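PDB 3UMF: adenylate kinase from Schistosoma mansoni, which catalyses the reversible transfer of a phosphoryl group between adenine nucleotides, interconverting ATP plus AMP with two ADP. Local coordinates for residues 33-38 with 179-184; 115-120 with 183-188. One frame throughout, in Å; residues are numbered along the deposited sequence.

Interaction 1 (33-38 with 179-184); sequences FVLGGP and KPVIEH
L35 reaches from the parallel sheet of this Rossmann-like, P-loop kinase fold to V181 and I182 on helix 179-186, which packs against the sheet. Strand 30-35 is the central one of five, and L35 lies near its C-terminal end, just ahead of G36, G37 and P38, with which the family's phosphate-binding loop begins. The CB of L35 points toward helix 179-186. CG lies anti to the carbonyl carbon (chi1 -76°), and chi2 near -177° continues the chain outward in extended form, which carries CD1 forward to the helix. This one methyl makes the whole contact; CD2, the other, turns away from the helix and packs beside P117. CD1 comes 3.9 Å from CG1 of I182, where the two side chains pass obliquely, and 4.2 Å from CG1 of V181, which it meets tip to tip. V181 offers that methyl because CG1 sits between its backbone N and carbonyl carbon (chi1 72°). I182 starts off to one side of the strand and bends back through its CG1. The backbones stay 9.0 Å apart at the CA atoms of L35 and I182, so the meeting is made by the leucine methyl against a valine methyl and the CG1 methylene of I182, and covers a modest 81 Å². The strand is held by its neighbours in the sheet: L35 shares backbone hydrogen bonds with I137 and F139, and V34 with I113. I182 also touches N138 of strand 135-140, bringing the helix against two adjacent strands. CD1 of I182 carries on past the leucine, staying 4.4 Å from CD1 of L35.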
# COMPACT_ATOMS: atom_id res chain seq x y z
N PHE A 33 -3.61 -5.33 -1.43
CA PHE A 33 -2.97 -4.41 -0.51
C PHE A 33 -1.45 -4.62 -0.57
O PHE A 33 -0.98 -5.76 -0.59
CB PHE A 33 -3.47 -4.65 0.92
CG PHE A 33 -4.92 -4.27 1.14
CD1 PHE A 33 -5.51 -3.25 0.40
CD2 PHE A 33 -5.68 -4.92 2.10
CE1 PHE A 33 -6.83 -2.89 0.62
CE2 PHE A 33 -7.00 -4.56 2.32
CZ PHE A 33 -7.58 -3.55 1.57
N VAL A 34 -0.69 -3.53 -0.61
CA VAL A 34 0.77 -3.63 -0.62
C VAL A 34 1.39 -2.89 0.56
O VAL A 34 1.17 -1.68 0.74
CB VAL A 34 1.36 -3.10 -1.95
CG1 VAL A 34 2.88 -3.20 -1.93
CG2 VAL A 34 0.80 -3.89 -3.12
N LEU A 35 2.17 -3.61 1.35
CA LEU A 35 2.84 -3.05 2.52
C LEU A 35 4.36 -3.16 2.40
O LEU A 35 4.88 -4.14 1.87
CB LEU A 35 2.37 -3.75 3.80
CG LEU A 35 0.98 -3.37 4.32
CD1 LEU A 35 0.70 -4.10 5.62
CD2 LEU A 35 0.89 -1.86 4.52
N GLY A 36 5.06 -2.15 2.91
CA GLY A 36 6.51 -2.15 2.90
C GLY A 36 7.08 -0.89 3.52
O GLY A 36 6.72 0.23 3.14
N GLY A 37 7.96 -1.07 4.50
CA GLY A 37 8.57 0.05 5.19
C GLY A 37 9.87 0.47 4.54
O GLY A 37 10.13 0.12 3.39
N PRO A 38 10.69 1.24 5.27
CA PRO A 38 11.99 1.70 4.77
C PRO A 38 12.88 0.52 4.40
O PRO A 38 13.00 -0.43 5.19
CB PRO A 38 12.59 2.45 5.97
CG PRO A 38 11.39 2.84 6.80
CD PRO A 38 10.42 1.72 6.64
N LYS A 179 1.93 -4.29 12.81
CA LYS A 179 1.84 -5.65 13.36
C LYS A 179 0.42 -6.23 13.43
O LYS A 179 0.19 -7.34 12.94
CB LYS A 179 2.53 -5.76 14.73
CG LYS A 179 4.02 -6.04 14.66
CD LYS A 179 4.61 -6.11 16.07
CE LYS A 179 6.12 -6.32 16.03
NZ LYS A 179 6.72 -6.20 17.39
N PRO A 180 -0.54 -5.50 14.03
CA PRO A 180 -1.86 -6.13 14.11
C PRO A 180 -2.58 -6.25 12.76
O PRO A 180 -3.40 -7.15 12.61
CB PRO A 180 -2.64 -5.22 15.06
CG PRO A 180 -1.94 -3.92 15.01
CD PRO A 180 -0.50 -4.22 14.76
N VAL A 181 -2.29 -5.38 11.80
CA VAL A 181 -2.96 -5.50 10.51
C VAL A 181 -2.41 -6.68 9.72
O VAL A 181 -3.15 -7.40 9.05
CB VAL A 181 -2.95 -4.18 9.69
CG1 VAL A 181 -1.57 -3.87 9.14
CG2 VAL A 181 -3.97 -4.25 8.56
N ILE A 182 -1.10 -6.91 9.83
CA ILE A 182 -0.47 -8.06 9.18
C ILE A 182 -0.94 -9.37 9.82
O ILE A 182 -1.24 -10.33 9.11
CB ILE A 182 1.06 -7.95 9.23
CG1 ILE A 182 1.53 -6.81 8.31
CG2 ILE A 182 1.72 -9.25 8.82
CD1 ILE A 182 3.00 -6.49 8.45
N GLU A 183 -1.00 -9.41 11.14
CA GLU A 183 -1.46 -10.60 11.84
C GLU A 183 -2.93 -10.92 11.51
O GLU A 183 -3.29 -12.08 11.35
CB GLU A 183 -1.27 -10.46 13.35
CG GLU A 183 -1.67 -11.71 14.13
CD GLU A 183 -0.86 -12.93 13.73
OE1 GLU A 183 0.35 -12.79 13.48
OE2 GLU A 183 -1.45 -14.04 13.67
N HIS A 184 -3.75 -9.88 11.39
CA HIS A 184 -5.16 -10.04 11.06
C HIS A 184 -5.38 -10.75 9.72
O HIS A 184 -6.20 -11.67 9.62
CB HIS A 184 -5.86 -8.67 11.04
CG HIS A 184 -7.29 -8.72 10.60
ND1 HIS A 184 -8.29 -9.24 11.38
CD2 HIS A 184 -7.88 -8.31 9.45
CE1 HIS A 184 -9.44 -9.15 10.74
NE2 HIS A 184 -9.22 -8.59 9.56

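Interaction 2 (115-120 with 183-188); sequences GYPREL and EHYKQQ
The phenol OH of Y185 hydrogen-bonds to OE1 of E127 on helix 120-129, and the ring behind it receives P117: CE2 of Y185 lies 4.5 Å from CG of P117, an oblique approach at loose packing distance. P117 belongs to the G-Y-P-R signature of adenylate kinases, a sequence that borders the AMP site in related enzymes, and the peptide bond before it is cis. Closer packing is made by L120 and H184. With CG of L120 anti to its backbone N (chi1 -171°), the side chain extends far enough to carry CD1 out over one face of the imidazole, 3.5 Å from CG of H184 and 3.6 Å from its CB, the two side chains crossing at about a right angle. The imidazole in turn presents its edge to the phenol ring: CD2 of H184 stands 3.7 Å above the centre of the Y185 ring. One turn on, NE2 of Q188 makes a weak hydrogen bond of 3.4 Å to the carbonyl O of H184. In the fold, this loop leaves strand 110-114 and turns into helix 120-129, with E119 at the N-cap and OE1 of Q122 accepting a hydrogen bond from R118 N. Helix 179-186 thus lies against the start of helix 120-129, where H184 also touches I124, while Y185 packs on V191 at the head of edge strand 191-195.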
# COMPACT_ATOMS: atom_id res chain seq x y z
N GLY A 115 0.83 1.05 -0.10
CA GLY A 115 0.99 1.51 1.27
C GLY A 115 -0.31 1.58 2.04
O GLY A 115 -0.52 2.49 2.84
N TYR A 116 -1.19 0.61 1.81
CA TYR A 116 -2.49 0.56 2.47
C TYR A 116 -2.90 -0.90 2.65
O TYR A 116 -2.65 -1.72 1.76
CB TYR A 116 -3.54 1.30 1.62
CG TYR A 116 -4.86 1.56 2.32
CD1 TYR A 116 -5.12 2.79 2.92
CD2 TYR A 116 -5.86 0.60 2.35
CE1 TYR A 116 -6.33 3.04 3.56
CE2 TYR A 116 -7.07 0.84 2.98
CZ TYR A 116 -7.30 2.06 3.58
OH TYR A 116 -8.50 2.30 4.21
N PRO A 117 -3.51 -1.24 3.79
CA PRO A 117 -3.76 -0.38 4.95
C PRO A 117 -2.58 -0.40 5.92
O PRO A 117 -1.92 -1.43 6.07
CB PRO A 117 -4.96 -1.04 5.61
CG PRO A 117 -4.75 -2.50 5.35
CD PRO A 117 -4.09 -2.59 3.99
N ARG A 118 -2.31 0.72 6.57
CA ARG A 118 -1.23 0.79 7.54
C ARG A 118 -1.72 0.39 8.94
O ARG A 118 -0.93 0.02 9.80
CB ARG A 118 -0.62 2.19 7.57
CG ARG A 118 0.03 2.61 6.25
CD ARG A 118 0.53 4.05 6.29
NE ARG A 118 1.61 4.23 7.26
CZ ARG A 118 2.91 4.13 6.97
NH1 ARG A 118 3.30 3.85 5.73
NH2 ARG A 118 3.82 4.31 7.92
N GLU A 119 -3.03 0.47 9.14
CA GLU A 119 -3.63 0.12 10.43
C GLU A 119 -4.87 -0.76 10.24
O GLU A 119 -5.47 -0.79 9.16
CB GLU A 119 -3.97 1.39 11.23
CG GLU A 119 -2.75 2.25 11.55
CD GLU A 119 -3.09 3.54 12.27
OE1 GLU A 119 -3.84 3.49 13.27
OE2 GLU A 119 -2.60 4.61 11.84
N LEU A 120 -5.26 -1.46 11.30
CA LEU A 120 -6.33 -2.46 11.22
C LEU A 120 -7.68 -1.86 10.84
O LEU A 120 -8.44 -2.47 10.08
CB LEU A 120 -6.43 -3.23 12.54
CG LEU A 120 -7.36 -4.45 12.52
CD1 LEU A 120 -7.06 -5.31 11.31
CD2 LEU A 120 -7.20 -5.26 13.80
N GLU A 183 -1.00 -9.41 11.14
CA GLU A 183 -1.46 -10.60 11.84
C GLU A 183 -2.93 -10.92 11.51
O GLU A 183 -3.29 -12.08 11.35
CB GLU A 183 -1.27 -10.46 13.35
CG GLU A 183 -1.67 -11.71 14.13
CD GLU A 183 -0.86 -12.93 13.73
OE1 GLU A 183 0.35 -12.79 13.48
OE2 GLU A 183 -1.45 -14.04 13.67
N HIS A 184 -3.75 -9.88 11.39
CA HIS A 184 -5.16 -10.04 11.06
C HIS A 184 -5.38 -10.75 9.72
O HIS A 184 -6.20 -11.67 9.62
CB HIS A 184 -5.86 -8.67 11.04
CG HIS A 184 -7.29 -8.72 10.60
ND1 HIS A 184 -8.29 -9.24 11.38
CD2 HIS A 184 -7.88 -8.31 9.45
CE1 HIS A 184 -9.44 -9.15 10.74
NE2 HIS A 184 -9.22 -8.59 9.56
N TYR A 185 -4.65 -10.34 8.69
CA TYR A 185 -4.80 -10.97 7.38
C TYR A 185 -4.02 -12.27 7.26
O TYR A 185 -4.34 -13.11 6.42
CB TYR A 185 -4.45 -9.99 6.26
CG TYR A 185 -5.45 -8.87 6.13
CD1 TYR A 185 -6.69 -9.09 5.53
CD2 TYR A 185 -5.18 -7.60 6.62
CE1 TYR A 185 -7.61 -8.07 5.42
CE2 TYR A 185 -6.10 -6.58 6.52
CZ TYR A 185 -7.32 -6.82 5.91
OH TYR A 185 -8.24 -5.81 5.80
N LYS A 186 -2.99 -12.43 8.09
CA LYS A 186 -2.23 -13.67 8.10
C LYS A 186 -3.09 -14.83 8.61
O LYS A 186 -3.00 -15.95 8.10
CB LYS A 186 -0.97 -13.53 8.96
CG LYS A 186 0.27 -14.19 8.37
CD LYS A 186 1.49 -13.99 9.26
CE LYS A 186 2.49 -13.02 8.64
NZ LYS A 186 3.66 -12.81 9.54
N GLN A 187 -3.92 -14.55 9.60
CA GLN A 187 -4.85 -15.55 10.14
C GLN A 187 -5.86 -16.01 9.11
O GLN A 187 -6.39 -17.12 9.20
CB GLN A 187 -5.58 -14.99 11.37
CG GLN A 187 -4.70 -14.84 12.60
CD GLN A 187 -5.36 -14.03 13.70
OE1 GLN A 187 -6.56 -13.75 13.65
NE2 GLN A 187 -4.58 -13.63 14.69
N GLN A 188 -6.14 -15.16 8.12
CA GLN A 188 -7.09 -15.49 7.07
C GLN A 188 -6.39 -16.12 5.87
O GLN A 188 -7.02 -16.37 4.84
CB GLN A 188 -7.84 -14.24 6.61
CG GLN A 188 -8.51 -13.47 7.72
CD GLN A 188 -9.21 -12.23 7.20
OE1 GLN A 188 -9.91 -12.27 6.19
NE2 GLN A 188 -9.03 -11.11 7.89

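In the fold
Interactions 1 and 2 lie side by side, their centres 5 Å apart, on successive turns of helix 179-186, and P117 is the residue between them. Its CG packs 3.7 Å from CG2 of V181, the branch that interaction 1 leaves unused. Its CD lies 3.4 Å from CD2 of F33. The carbonyl O of P117 comes 3.2 Å from CD2 of L35. One helix therefore meets L35 near the end of strand 30-35 and P117 in the loop after strand 110-114. L35 immediately precedes the phosphate-binding loop, and P117 lies in the signature segment by the AMP site of relatives, so both contacts probably sit behind the nucleotide cleft.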